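Local coordinates for T cell receptor mu chain (PDB 7L15), which pairs with a T cell receptor gamma chain to form the marsupial gamma-mu T cell receptor, which probably recognises antigen, at residues Pro138-Val143 and Cys203-Leu208; Arg154-Lys159 and Tyr187-Ile192; Asp147-Leu152 and Gly193-Asn198; Lys159-Ser164 and Gln175-Ala180. One frame throughout, in Å; residues are numbered along the deposited sequence.

Contact 1: residues Pro138-Val143 and Cys203-Leu208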
loop_
_atom_site.group_PDB
_atom_site.type_symbol
_atom_site.label_atom_id
_atom_site.label_comp_id
_atom_site.label_asym_id
_atom_site.label_seq_id
_atom_site.Cartn_x
_atom_site.Cartn_y
_atom_site.Cartn_z
ATOM N N PRO A 138 13.033 -24.489 3.817
ATOM C CA PRO A 138 13.389 -23.682 2.647
ATOM C C PRO A 138 14.576 -24.255 1.897
ATOM O O PRO A 138 15.350 -25.069 2.416
ATOM C CB PRO A 138 13.756 -22.328 3.256
ATOM C CG PRO A 138 14.315 -22.684 4.616
ATOM C CD PRO A 138 13.429 -23.832 5.080
ATOM N N SER A 139 14.702 -23.813 0.649
ATOM C CA SER A 139 15.950 -23.916 -0.093
ATOM C C SER A 139 16.659 -22.567 -0.037
ATOM O O SER A 139 16.035 -21.533 0.211
ATOM C CB SER A 139 15.700 -24.334 -1.548
ATOM O OG SER A 139 14.539 -23.701 -2.058
ATOM N N VAL A 140 17.980 -22.589 -0.237
ATOM C CA VAL A 140 18.812 -21.413 -0.014
ATOM C C VAL A 140 19.714 -21.194 -1.223
ATOM O O VAL A 140 20.435 -22.104 -1.638
ATOM C CB VAL A 140 19.644 -21.554 1.276
ATOM C CG1 VAL A 140 20.520 -20.344 1.483
ATOM C CG2 VAL A 140 18.717 -21.755 2.475
ATOM N N PHE A 141 19.694 -19.978 -1.768
ATOM C CA PHE A 141 20.491 -19.641 -2.938
ATOM C C PHE A 141 21.240 -18.350 -2.687
ATOM O O PHE A 141 20.649 -17.378 -2.205
ATOM C CB PHE A 141 19.604 -19.497 -4.172
ATOM C CG PHE A 141 18.691 -20.658 -4.368
ATOM C CD1 PHE A 141 19.147 -21.815 -4.993
ATOM C CD2 PHE A 141 17.391 -20.616 -3.906
ATOM C CE1 PHE A 141 18.297 -22.921 -5.153
ATOM C CE2 PHE A 141 16.534 -21.712 -4.078
ATOM C CZ PHE A 141 16.991 -22.864 -4.705
ATOM N N LEU A 142 22.529 -18.337 -3.032
ATOM C CA LEU A 142 23.328 -17.120 -2.997
ATOM C C LEU A 142 23.314 -16.455 -4.365
ATOM O O LEU A 142 23.427 -17.128 -5.394
ATOM C CB LEU A 142 24.771 -17.423 -2.591
ATOM C CG LEU A 142 25.100 -17.658 -1.122
ATOM C CD1 LEU A 142 26.525 -18.186 -1.009
ATOM C CD2 LEU A 142 24.951 -16.356 -0.367
ATOM N N VAL A 143 23.172 -15.129 -4.372
ATOM C CA VAL A 143 23.239 -14.347 -5.597
ATOM C C VAL A 143 24.089 -13.122 -5.314
ATOM O O VAL A 143 24.046 -12.557 -4.216
ATOM C CB VAL A 143 21.848 -13.910 -6.116
ATOM C CG1 VAL A 143 21.965 -13.425 -7.567
ATOM C CG2 VAL A 143 20.827 -15.037 -5.973
ATOM N N CYS A 203 25.692 -18.314 3.403
ATOM C CA CYS A 203 24.388 -17.981 3.935
ATOM C C CYS A 203 23.867 -19.181 4.701
ATOM O O CYS A 203 23.816 -20.290 4.162
ATOM C CB CYS A 203 23.404 -17.596 2.836
ATOM S SG CYS A 203 21.890 -17.054 3.588
ATOM N N SER A 204 23.469 -18.963 5.940
ATOM C CA SER A 204 23.104 -20.056 6.818
ATOM C C SER A 204 21.732 -19.784 7.414
ATOM O O SER A 204 21.512 -18.723 8.011
ATOM C CB SER A 204 24.151 -20.233 7.914
ATOM O OG SER A 204 23.614 -21.024 8.956
ATOM N N VAL A 205 20.816 -20.740 7.252
ATOM C CA VAL A 205 19.417 -20.586 7.632
ATOM C C VAL A 205 19.051 -21.662 8.641
ATOM O O VAL A 205 19.383 -22.838 8.455
ATOM C CB VAL A 205 18.496 -20.665 6.398
ATOM C CG1 VAL A 205 17.028 -20.615 6.813
ATOM C CG2 VAL A 205 18.825 -19.532 5.431
ATOM N N LYS A 206 18.362 -21.260 9.700
ATOM C CA LYS A 206 17.864 -22.177 10.714
ATOM C C LYS A 206 16.347 -22.107 10.692
ATOM O O LYS A 206 15.767 -21.019 10.762
ATOM C CB LYS A 206 18.418 -21.831 12.098
ATOM C CG LYS A 206 19.781 -22.454 12.378
ATOM C CD LYS A 206 20.539 -21.684 13.446
ATOM C CE LYS A 206 21.670 -22.511 14.049
ATOM N NZ LYS A 206 21.681 -22.448 15.550
ATOM N N HIS A 207 15.709 -23.261 10.559
ATOM C CA HIS A 207 14.266 -23.305 10.404
ATOM C C HIS A 207 13.809 -24.627 10.991
ATOM O O HIS A 207 14.286 -25.684 10.564
ATOM C CB HIS A 207 13.877 -23.162 8.927
ATOM C CG HIS A 207 12.400 -23.184 8.685
ATOM N ND1 HIS A 207 11.741 -24.305 8.228
ATOM C CD2 HIS A 207 11.454 -22.227 8.846
ATOM C CE1 HIS A 207 10.447 -24.038 8.126
ATOM N NE2 HIS A 207 10.248 -22.782 8.492
ATOM N N LEU A 208 12.949 -24.554 12.012
ATOM C CA LEU A 208 12.432 -25.733 12.724
ATOM C C LEU A 208 13.564 -26.618 13.215
ATOM O O LEU A 208 13.505 -27.843 13.124
ATOM C CB LEU A 208 11.470 -26.540 11.843
ATOM C CG LEU A 208 10.259 -25.729 11.392
ATOM C CD1 LEU A 208 9.418 -26.556 10.469
ATOM C CD2 LEU A 208 9.444 -25.248 12.589
#
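Apolar packing carries this contact. The side chains of Val140 and Val205 pass alongside one another, pointing opposite ways. In each, CG1 stands anti to the backbone N (chi1 179° in Val140) and CG2 lies beside it, so the two CG2 methyls meet, Val140 CG2 lying 3.7 Å from Val205 CG2. The other methyl, Val140 CG1, approaches SG of Cys203 at 4.1 Å, and Leu142, whose CG is anti to the carbonyl carbon, brings CD2 to 3.8 Å from CB of Cys203. Pro138 and Val205 reach out tip to tip, Pro138 CG against Val205 CG1 at 4.1 Å. The strands belong to the two facing sheets of an immunoglobulin C1-set sandwich: 139-143 and 203-207 run nearly antiparallel, 158° apart with axes 8.1 Å from each other, and Cys203 SG is joined to Cys151 of the first sheet by the disulfide. Beta-branched valines suit extended strands and offer two methyls each to the interior. A polar ring takes part at one end. Pro138 CD comes obliquely to His207, 3.6 Å from ND1, while the other nitrogen, NE2, is hydrogen-bonded to the carbonyl oxygen of Pro158, which satisfies it and helps fix the buried ring's rotation.

Contact 2: residues Arg154-Lys159 and Tyr187-Ile192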
loop_
_atom_site.group_PDB
_atom_site.type_symbol
_atom_site.label_atom_id
_atom_site.label_comp_id
_atom_site.label_asym_id
_atom_site.label_seq_id
_atom_site.Cartn_x
_atom_site.Cartn_y
_atom_site.Cartn_z
ATOM N N ARG A 154 13.593 -19.699 -0.209
ATOM C CA ARG A 154 12.333 -19.915 -0.925
ATOM C C ARG A 154 11.462 -20.991 -0.298
ATOM O O ARG A 154 11.900 -22.124 -0.086
ATOM C CB ARG A 154 12.575 -20.275 -2.389
ATOM C CG ARG A 154 13.185 -19.149 -3.161
ATOM C CD ARG A 154 12.622 -18.968 -4.561
ATOM N NE ARG A 154 11.413 -19.731 -4.827
ATOM C CZ ARG A 154 11.234 -20.489 -5.902
ATOM N NH1 ARG A 154 10.096 -21.137 -6.063
ATOM N NH2 ARG A 154 12.184 -20.579 -6.832
ATOM N N ASN A 155 10.211 -20.623 -0.041
ATOM C CA ASN A 155 9.139 -21.565 0.233
ATOM C C ASN A 155 9.428 -22.338 1.514
ATOM O O ASN A 155 9.931 -23.471 1.507
ATOM C CB ASN A 155 8.922 -22.450 -0.995
ATOM C CG ASN A 155 8.676 -21.614 -2.258
ATOM O OD1 ASN A 155 9.336 -21.797 -3.285
ATOM N ND2 ASN A 155 7.743 -20.674 -2.169
ATOM N N PHE A 156 9.138 -21.686 2.629
ATOM C CA PHE A 156 9.200 -22.307 3.933
ATOM C C PHE A 156 7.925 -21.997 4.691
ATOM O O PHE A 156 7.220 -21.032 4.398
ATOM C CB PHE A 156 10.423 -21.844 4.727
ATOM C CG PHE A 156 10.586 -20.356 4.810
ATOM C CD1 PHE A 156 11.188 -19.654 3.774
ATOM C CD2 PHE A 156 10.178 -19.662 5.939
ATOM C CE1 PHE A 156 11.360 -18.284 3.858
ATOM C CE2 PHE A 156 10.347 -18.289 6.035
ATOM C CZ PHE A 156 10.933 -17.597 4.990
ATOM N N TYR A 157 7.634 -22.838 5.669
ATOM C CA TYR A 157 6.506 -22.632 6.519
ATOM C C TYR A 157 6.860 -23.414 7.777
ATOM O O TYR A 157 7.386 -24.530 7.658
ATOM C CB TYR A 157 5.191 -23.136 5.908
ATOM C CG TYR A 157 4.047 -22.730 6.805
ATOM C CD1 TYR A 157 3.503 -21.450 6.719
ATOM C CD2 TYR A 157 3.571 -23.588 7.797
ATOM C CE1 TYR A 157 2.489 -21.035 7.576
ATOM C CE2 TYR A 157 2.537 -23.175 8.672
ATOM C CZ TYR A 157 2.008 -21.897 8.544
ATOM O OH TYR A 157 1.003 -21.468 9.384
ATOM N N PRO A 158 6.604 -22.872 8.985
ATOM C CA PRO A 158 6.078 -21.536 9.291
ATOM C C PRO A 158 7.134 -20.429 9.069
ATOM O O PRO A 158 8.276 -20.718 8.683
ATOM C CB PRO A 158 5.693 -21.649 10.782
ATOM C CG PRO A 158 6.709 -22.627 11.334
ATOM C CD PRO A 158 6.953 -23.617 10.212
ATOM N N LYS A 159 6.760 -19.179 9.353
ATOM C CA LYS A 159 7.558 -18.025 8.944
ATOM C C LYS A 159 8.790 -17.801 9.810
ATOM O O LYS A 159 9.715 -17.121 9.359
ATOM C CB LYS A 159 6.705 -16.738 8.963
ATOM C CG LYS A 159 6.442 -16.199 10.362
ATOM C CD LYS A 159 5.421 -15.068 10.385
ATOM C CE LYS A 159 4.034 -15.594 10.692
ATOM N NZ LYS A 159 3.238 -14.658 11.540
ATOM N N TYR A 187 6.138 -18.882 2.703
ATOM C CA TYR A 187 6.936 -17.675 2.783
ATOM C C TYR A 187 8.203 -17.838 1.963
ATOM O O TYR A 187 8.700 -18.948 1.767
ATOM C CB TYR A 187 7.307 -17.343 4.235
ATOM C CG TYR A 187 6.102 -16.983 5.066
ATOM C CD1 TYR A 187 5.312 -17.975 5.671
ATOM C CD2 TYR A 187 5.739 -15.669 5.226
ATOM C CE1 TYR A 187 4.223 -17.635 6.431
ATOM C CE2 TYR A 187 4.637 -15.317 5.979
ATOM C CZ TYR A 187 3.888 -16.299 6.580
ATOM O OH TYR A 187 2.798 -15.932 7.327
ATOM N N SER A 188 8.714 -16.712 1.485
ATOM C CA SER A 188 10.042 -16.640 0.919
ATOM C C SER A 188 10.672 -15.359 1.456
ATOM O O SER A 188 9.998 -14.503 2.031
ATOM C CB SER A 188 10.010 -16.721 -0.624
ATOM O OG SER A 188 9.695 -15.476 -1.216
ATOM N N ALA A 189 11.982 -15.254 1.332
ATOM C CA ALA A 189 12.656 -14.177 2.025
ATOM C C ALA A 189 13.973 -13.919 1.328
ATOM O O ALA A 189 14.519 -14.793 0.644
ATOM C CB ALA A 189 12.875 -14.511 3.510
ATOM N N ILE A 190 14.455 -12.696 1.496
ATOM C CA ILE A 190 15.730 -12.255 0.962
ATOM C C ILE A 190 16.493 -11.595 2.089
ATOM O O ILE A 190 15.957 -10.709 2.764
ATOM C CB ILE A 190 15.563 -11.280 -0.220
ATOM C CG1 ILE A 190 15.023 -12.033 -1.427
ATOM C CG2 ILE A 190 16.901 -10.625 -0.559
ATOM C CD1 ILE A 190 14.834 -11.181 -2.560
ATOM N N HIS A 191 17.733 -12.032 2.295
ATOM C CA HIS A 191 18.650 -11.454 3.264
ATOM C C HIS A 191 19.785 -10.786 2.488
ATOM O O HIS A 191 20.494 -11.457 1.730
ATOM C CB HIS A 191 19.171 -12.553 4.192
ATOM C CG HIS A 191 19.875 -12.058 5.419
ATOM N ND1 HIS A 191 19.261 -11.261 6.359
ATOM C CD2 HIS A 191 21.125 -12.289 5.882
ATOM C CE1 HIS A 191 20.109 -11.001 7.336
ATOM N NE2 HIS A 191 21.248 -11.617 7.073
ATOM N N ILE A 192 19.960 -9.477 2.679
ATOM C CA ILE A 192 20.907 -8.677 1.911
ATOM C C ILE A 192 22.123 -8.358 2.770
ATOM O O ILE A 192 21.991 -8.102 3.972
ATOM C CB ILE A 192 20.235 -7.389 1.407
ATOM C CG1 ILE A 192 19.139 -7.731 0.396
ATOM C CG2 ILE A 192 21.253 -6.459 0.798
ATOM C CD1 ILE A 192 19.659 -8.205 -0.914
#
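Phe156 takes the crowded first torsion (chi1 51°), with CG between the backbone N and the carbonyl carbon. This brings its ring under CB of Tyr187, which lies over one face, offset toward the rim and 3.9 Å from the centroid, a CH-pi contact. Tyr187, with CG anti to the carbonyl carbon (chi1 -66°), crosses Phe156 at about a right angle and sends its own ring beside Lys159 and Tyr157. At the edge of the Phe156 ring, in its plane, CZ meets the methyl of Ala189 at 3.9 Å, where a small residue leaves room for the phenyl group. Lys159 also adopts the crowded rotamer and runs alongside Tyr187: its CB lies over the centre of the phenol ring, 3.6 Å from the centroid, and its CE passes 3.6 Å from OH of Tyr187 before the chain, bent at chi3 and chi4, leads NZ away. Aliphatic carbons of lysine thus cover a partly polar aromatic. The edge of the Tyr187 ring receives CD1 of Tyr157. Two backbone hydrogen bonds join the segments, both in the carbonyl plane: Phe156 N to Tyr187 O, 2.9 Å, and Tyr187 N to Phe156 O, 2.9 Å. Arg154 NH2 forms a salt bridge with Glu136 of the T cell receptor gamma chain. Asn155, with positive phi (64°), faces Tyr187 together with Phe156, a G1 beta bulge in the strand leaving the first sheet of a C1-set immunoglobulin domain.

Contact 3: residues Asp147-Leu152 and Gly193-Asn198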
loop_
_atom_site.group_PDB
_atom_site.type_symbol
_atom_site.label_atom_id
_atom_site.label_comp_id
_atom_site.label_asym_id
_atom_site.label_seq_id
_atom_site.Cartn_x
_atom_site.Cartn_y
_atom_site.Cartn_z
ATOM N N ASP A 147 29.542 -5.836 -5.039
ATOM C CA ASP A 147 29.811 -6.023 -3.615
ATOM C C ASP A 147 28.549 -6.297 -2.814
ATOM O O ASP A 147 28.591 -6.291 -1.579
ATOM C CB ASP A 147 30.531 -4.797 -3.036
ATOM C CG ASP A 147 29.679 -3.538 -3.082
ATOM O OD1 ASP A 147 29.183 -3.186 -4.174
ATOM O OD2 ASP A 147 29.493 -2.903 -2.022
ATOM N N ALA A 148 27.428 -6.514 -3.487
ATOM C CA ALA A 148 26.178 -6.844 -2.834
ATOM C C ALA A 148 25.953 -8.344 -2.955
ATOM O O ALA A 148 26.186 -8.933 -4.020
ATOM C CB ALA A 148 25.022 -6.060 -3.453
ATOM N N VAL A 149 25.537 -8.965 -1.856
ATOM C CA VAL A 149 25.168 -10.370 -1.846
ATOM C C VAL A 149 23.738 -10.471 -1.348
ATOM O O VAL A 149 23.392 -9.897 -0.309
ATOM C CB VAL A 149 26.119 -11.217 -0.982
ATOM C CG1 VAL A 149 26.172 -10.677 0.439
ATOM C CG2 VAL A 149 25.667 -12.668 -0.990
ATOM N N ALA A 150 22.904 -11.167 -2.109
ATOM C CA ALA A 150 21.555 -11.493 -1.693
ATOM C C ALA A 150 21.518 -12.976 -1.379
ATOM O O ALA A 150 22.064 -13.790 -2.121
ATOM C CB ALA A 150 20.515 -11.162 -2.779
ATOM N N CYS A 151 20.890 -13.320 -0.275
ATOM C CA CYS A 151 20.626 -14.706 0.057
ATOM C C CYS A 151 19.131 -14.941 -0.142
ATOM O O CYS A 151 18.313 -14.329 0.542
ATOM C CB CYS A 151 21.082 -15.006 1.487
ATOM S SG CYS A 151 20.709 -16.642 1.978
ATOM N N LEU A 152 18.778 -15.799 -1.094
ATOM C CA LEU A 152 17.389 -16.040 -1.465
ATOM C C LEU A 152 16.902 -17.303 -0.771
ATOM O O LEU A 152 17.504 -18.370 -0.922
ATOM C CB LEU A 152 17.258 -16.171 -2.981
ATOM C CG LEU A 152 15.994 -16.818 -3.532
ATOM C CD1 LEU A 152 14.797 -16.015 -3.141
ATOM C CD2 LEU A 152 16.104 -16.878 -5.063
ATOM N N GLY A 193 23.308 -8.372 2.157
ATOM C CA GLY A 193 24.501 -7.941 2.856
ATOM C C GLY A 193 25.528 -7.403 1.884
ATOM O O GLY A 193 25.357 -7.482 0.668
ATOM N N ARG A 194 26.607 -6.836 2.439
ATOM C CA ARG A 194 27.685 -6.236 1.657
ATOM C C ARG A 194 28.968 -7.020 1.887
ATOM O O ARG A 194 29.376 -7.224 3.032
ATOM C CB ARG A 194 27.892 -4.765 2.030
ATOM C CG ARG A 194 26.606 -3.971 2.256
ATOM C CD ARG A 194 25.587 -4.170 1.172
ATOM N NE ARG A 194 25.970 -3.512 -0.060
ATOM C CZ ARG A 194 25.281 -2.517 -0.599
ATOM N NH1 ARG A 194 24.169 -2.090 -0.010
ATOM N NH2 ARG A 194 25.697 -1.963 -1.728
ATOM N N VAL A 195 29.609 -7.452 0.802
ATOM C CA VAL A 195 30.865 -8.187 0.899
ATOM C C VAL A 195 31.553 -8.118 -0.452
ATOM O O VAL A 195 30.899 -8.096 -1.497
ATOM C CB VAL A 195 30.629 -9.652 1.357
ATOM C CG1 VAL A 195 30.052 -10.497 0.226
ATOM C CG2 VAL A 195 31.923 -10.269 1.918
ATOM N N GLY A 196 32.882 -8.078 -0.428
ATOM C CA GLY A 196 33.631 -8.008 -1.669
ATOM C C GLY A 196 33.308 -9.188 -2.570
ATOM O O GLY A 196 33.075 -10.308 -2.106
ATOM N N GLU A 197 33.289 -8.926 -3.882
ATOM C CA GLU A 197 32.860 -9.931 -4.851
ATOM C C GLU A 197 33.764 -11.153 -4.854
ATOM O O GLU A 197 33.367 -12.202 -5.375
ATOM C CB GLU A 197 32.802 -9.326 -6.259
ATOM N N ASN A 198 34.958 -11.050 -4.274
ATOM C CA ASN A 198 35.878 -12.169 -4.214
ATOM C C ASN A 198 35.967 -12.812 -2.834
ATOM O O ASN A 198 36.732 -13.768 -2.660
ATOM C CB ASN A 198 37.267 -11.720 -4.679
ATOM C CG ASN A 198 37.276 -11.253 -6.126
ATOM O OD1 ASN A 198 37.108 -12.053 -7.050
ATOM N ND2 ASN A 198 37.474 -9.953 -6.330
#
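The guanidinium of Arg194 has the methyl of Ala148 over one face and OD2 of Asp147 at its edge, with the carboxylate plane turned 46° from its own. Arg194 and Asp147 lie at the end of two neighbouring antiparallel strands, 148-156 and 187-194, in the sheet of the C1-set immunoglobulin sandwich that faces the T cell receptor gamma chain. Arg194 folds back, bent at chi2 and chi3, so that NH2 comes to 3.9 Å from Asp147 OD2, a long salt bridge. Its stronger partner is Glu150 of the gamma chain, which holds NH1; NE is buried without a partner. A long, flexible arginine suits this border, since it can answer an acid on each chain.

Ala148 and Arg194 form a non-hydrogen-bonded pair, while Val149 and Gly193 form a hydrogen-bonded one. Val149 N gives a virtually straight bond to Gly193 O (2.9 Å, 179° at the hydrogen), the donor lying above the carbonyl plane. Gly193 N returns a bond to Val149 O, 2.9 Å, nearly along the C=O axis. Beyond them Val195 N donates a third hydrogen bond, to Asp147 O at 2.8 Å, again from above the carbonyl plane. Glycine at 193 lets Val149 lean across its backbone: CG1 of Val149, in the crowded position between N and the carbonyl carbon, rests 3.3 Å from Gly193 O and also lies 3.9 Å from CG1 of Val195.

Contact 4: residues Lys159-Ser164 and Gln175-Ala180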
loop_
_atom_site.group_PDB
_atom_site.type_symbol
_atom_site.label_atom_id
_atom_site.label_comp_id
_atom_site.label_asym_id
_atom_site.label_seq_id
_atom_site.Cartn_x
_atom_site.Cartn_y
_atom_site.Cartn_z
ATOM N N LYS A 159 6.760 -19.179 9.353
ATOM C CA LYS A 159 7.558 -18.025 8.944
ATOM C C LYS A 159 8.790 -17.801 9.810
ATOM O O LYS A 159 9.715 -17.121 9.359
ATOM C CB LYS A 159 6.705 -16.738 8.963
ATOM C CG LYS A 159 6.442 -16.199 10.362
ATOM C CD LYS A 159 5.421 -15.068 10.385
ATOM C CE LYS A 159 4.034 -15.594 10.692
ATOM N NZ LYS A 159 3.238 -14.658 11.540
ATOM N N GLU A 160 8.819 -18.314 11.038
ATOM C CA GLU A 160 9.957 -18.063 11.915
ATOM C C GLU A 160 11.211 -18.728 11.344
ATOM O O GLU A 160 11.209 -19.932 11.043
ATOM C CB GLU A 160 9.675 -18.568 13.334
ATOM C CG GLU A 160 8.569 -17.805 14.063
ATOM C CD GLU A 160 7.172 -18.188 13.589
ATOM O OE1 GLU A 160 7.020 -19.296 13.042
ATOM O OE2 GLU A 160 6.233 -17.376 13.761
ATOM N N LEU A 161 12.272 -17.935 11.162
ATOM C CA LEU A 161 13.584 -18.479 10.828
ATOM C C LEU A 161 14.659 -17.507 11.286
ATOM O O LEU A 161 14.393 -16.349 11.612
ATOM C CB LEU A 161 13.735 -18.790 9.325
ATOM C CG LEU A 161 13.363 -17.798 8.208
ATOM C CD1 LEU A 161 13.522 -16.350 8.614
ATOM C CD2 LEU A 161 14.170 -18.045 6.949
ATOM N N HIS A 162 15.888 -17.989 11.276
ATOM C CA HIS A 162 17.056 -17.190 11.589
ATOM C C HIS A 162 18.016 -17.321 10.422
ATOM O O HIS A 162 18.252 -18.436 9.942
ATOM C CB HIS A 162 17.700 -17.667 12.891
ATOM C CG HIS A 162 18.752 -16.751 13.425
ATOM N ND1 HIS A 162 20.093 -16.916 13.146
ATOM C CD2 HIS A 162 18.666 -15.677 14.244
ATOM C CE1 HIS A 162 20.788 -15.979 13.766
ATOM N NE2 HIS A 162 19.946 -15.218 14.442
ATOM N N VAL A 163 18.540 -16.180 9.955
ATOM C CA VAL A 163 19.431 -16.097 8.804
ATOM C C VAL A 163 20.696 -15.368 9.214
ATOM O O VAL A 163 20.677 -14.458 10.052
ATOM C CB VAL A 163 18.800 -15.371 7.601
ATOM C CG1 VAL A 163 19.635 -15.598 6.328
ATOM C CG2 VAL A 163 17.379 -15.825 7.398
ATOM N N SER A 164 21.801 -15.769 8.601
ATOM C CA SER A 164 23.101 -15.174 8.878
ATOM C C SER A 164 23.981 -15.318 7.643
ATOM O O SER A 164 24.080 -16.409 7.074
ATOM C CB SER A 164 23.732 -15.849 10.096
ATOM O OG SER A 164 24.999 -15.315 10.360
ATOM N N GLN A 175 23.846 -6.417 7.069
ATOM C CA GLN A 175 22.854 -7.467 6.849
ATOM C C GLN A 175 21.461 -6.983 7.222
ATOM O O GLN A 175 21.299 -6.223 8.181
ATOM C CB GLN A 175 23.188 -8.705 7.681
ATOM C CG GLN A 175 24.390 -9.475 7.204
ATOM C CD GLN A 175 24.708 -10.656 8.102
ATOM O OE1 GLN A 175 23.870 -11.544 8.317
ATOM N NE2 GLN A 175 25.922 -10.674 8.633
ATOM N N SER A 176 20.451 -7.446 6.469
ATOM C CA SER A 176 19.047 -7.109 6.717
ATOM C C SER A 176 18.126 -8.069 5.957
ATOM O O SER A 176 18.399 -8.427 4.808
ATOM C CB SER A 176 18.736 -5.666 6.316
ATOM O OG SER A 176 18.984 -5.487 4.941
ATOM N N LEU A 177 17.007 -8.426 6.588
ATOM C CA LEU A 177 16.150 -9.523 6.157
ATOM C C LEU A 177 14.772 -9.016 5.759
ATOM O O LEU A 177 14.132 -8.288 6.523
ATOM C CB LEU A 177 15.997 -10.544 7.285
ATOM C CG LEU A 177 15.011 -11.680 7.018
ATOM C CD1 LEU A 177 15.577 -12.629 5.987
ATOM C CD2 LEU A 177 14.726 -12.400 8.303
ATOM N N SER A 178 14.297 -9.433 4.590
ATOM C CA SER A 178 12.941 -9.131 4.135
ATOM C C SER A 178 12.192 -10.434 3.911
ATOM O O SER A 178 12.716 -11.368 3.298
ATOM C CB SER A 178 12.941 -8.314 2.841
ATOM O OG SER A 178 13.779 -7.175 2.933
ATOM N N LEU A 179 10.960 -10.489 4.395
ATOM C CA LEU A 179 10.198 -11.724 4.408
ATOM C C LEU A 179 8.796 -11.403 3.941
ATOM O O LEU A 179 8.242 -10.376 4.335
ATOM C CB LEU A 179 10.176 -12.324 5.825
ATOM C CG LEU A 179 9.455 -13.646 6.049
ATOM C CD1 LEU A 179 10.331 -14.586 6.855
ATOM C CD2 LEU A 179 8.159 -13.388 6.780
ATOM N N ALA A 180 8.223 -12.260 3.099
ATOM C CA ALA A 180 6.871 -11.998 2.610
ATOM C C ALA A 180 6.169 -13.301 2.277
ATOM O O ALA A 180 6.814 -14.266 1.850
ATOM C CB ALA A 180 6.876 -11.100 1.363
#
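Facing strands of the two sheets in a C1-set immunoglobulin sandwich meet here, near the margin of the core, along segments that run 167° apart. Leu177 and Leu179 both direct their side chains at the other sheet, each with CG anti to the backbone N (chi1 174° in Leu177). Leu161 bends in to meet them from its crowded first torsion, and its CD1 serves both: it lies 4.0 Å from CD1 of Leu179, tip to tip, and 4.1 Å from CD2 of Leu177, the two side chains crossing obliquely. Leu177 uses its other methyl on Val163, CD1 to CG2 at 3.9 Å, the two side chains crossing at about a right angle. Leucines bridge the gap between the sheets of the sandwich because their branch lies one carbon farther out than that of valine; the CA atoms of Val163 and Leu177 are 7.8 Å apart. At one end Leu179 CD1 also touches the carbonyl oxygen of Lys159, 3.6 Å away. At the other, Gln175 stretches out beyond CG to set OE1 3.8 Å from CA of Ser164. That oxygen accepts bonds from the ring NE2 of His191 and the backbone N of Leu165, while Gln175 NE2 binds the carbonyl oxygen of Ile172, which probably fixes the orientation of the amide.

How the contacts relate
From the N terminus, Pro138-Val143 opens the longest loop, closed by contact 1 at Cys203-Leu208; the other three lie within it. Contact 3 comes next, starting at Asp147 and closing at Gly193-Asn198; contact 2 fits inside it, and contact 4 inside contact 2, sharing Lys159, so the four nest and none cross. Contacts 2 and 3 join the same neighbouring strands, 148-156 and 187-194, toward opposite ends, whereas contacts 1 and 4 span the two sheets. Besides the disulfide between contacts 1 and 3, backbone pairs link them: Ser139 O with Arg154 N (contacts 1 and 2), Ile190 O with Ser178 N (contacts 2 and 4), and strands 162-167 and 201-207 (contacts 4 and 1).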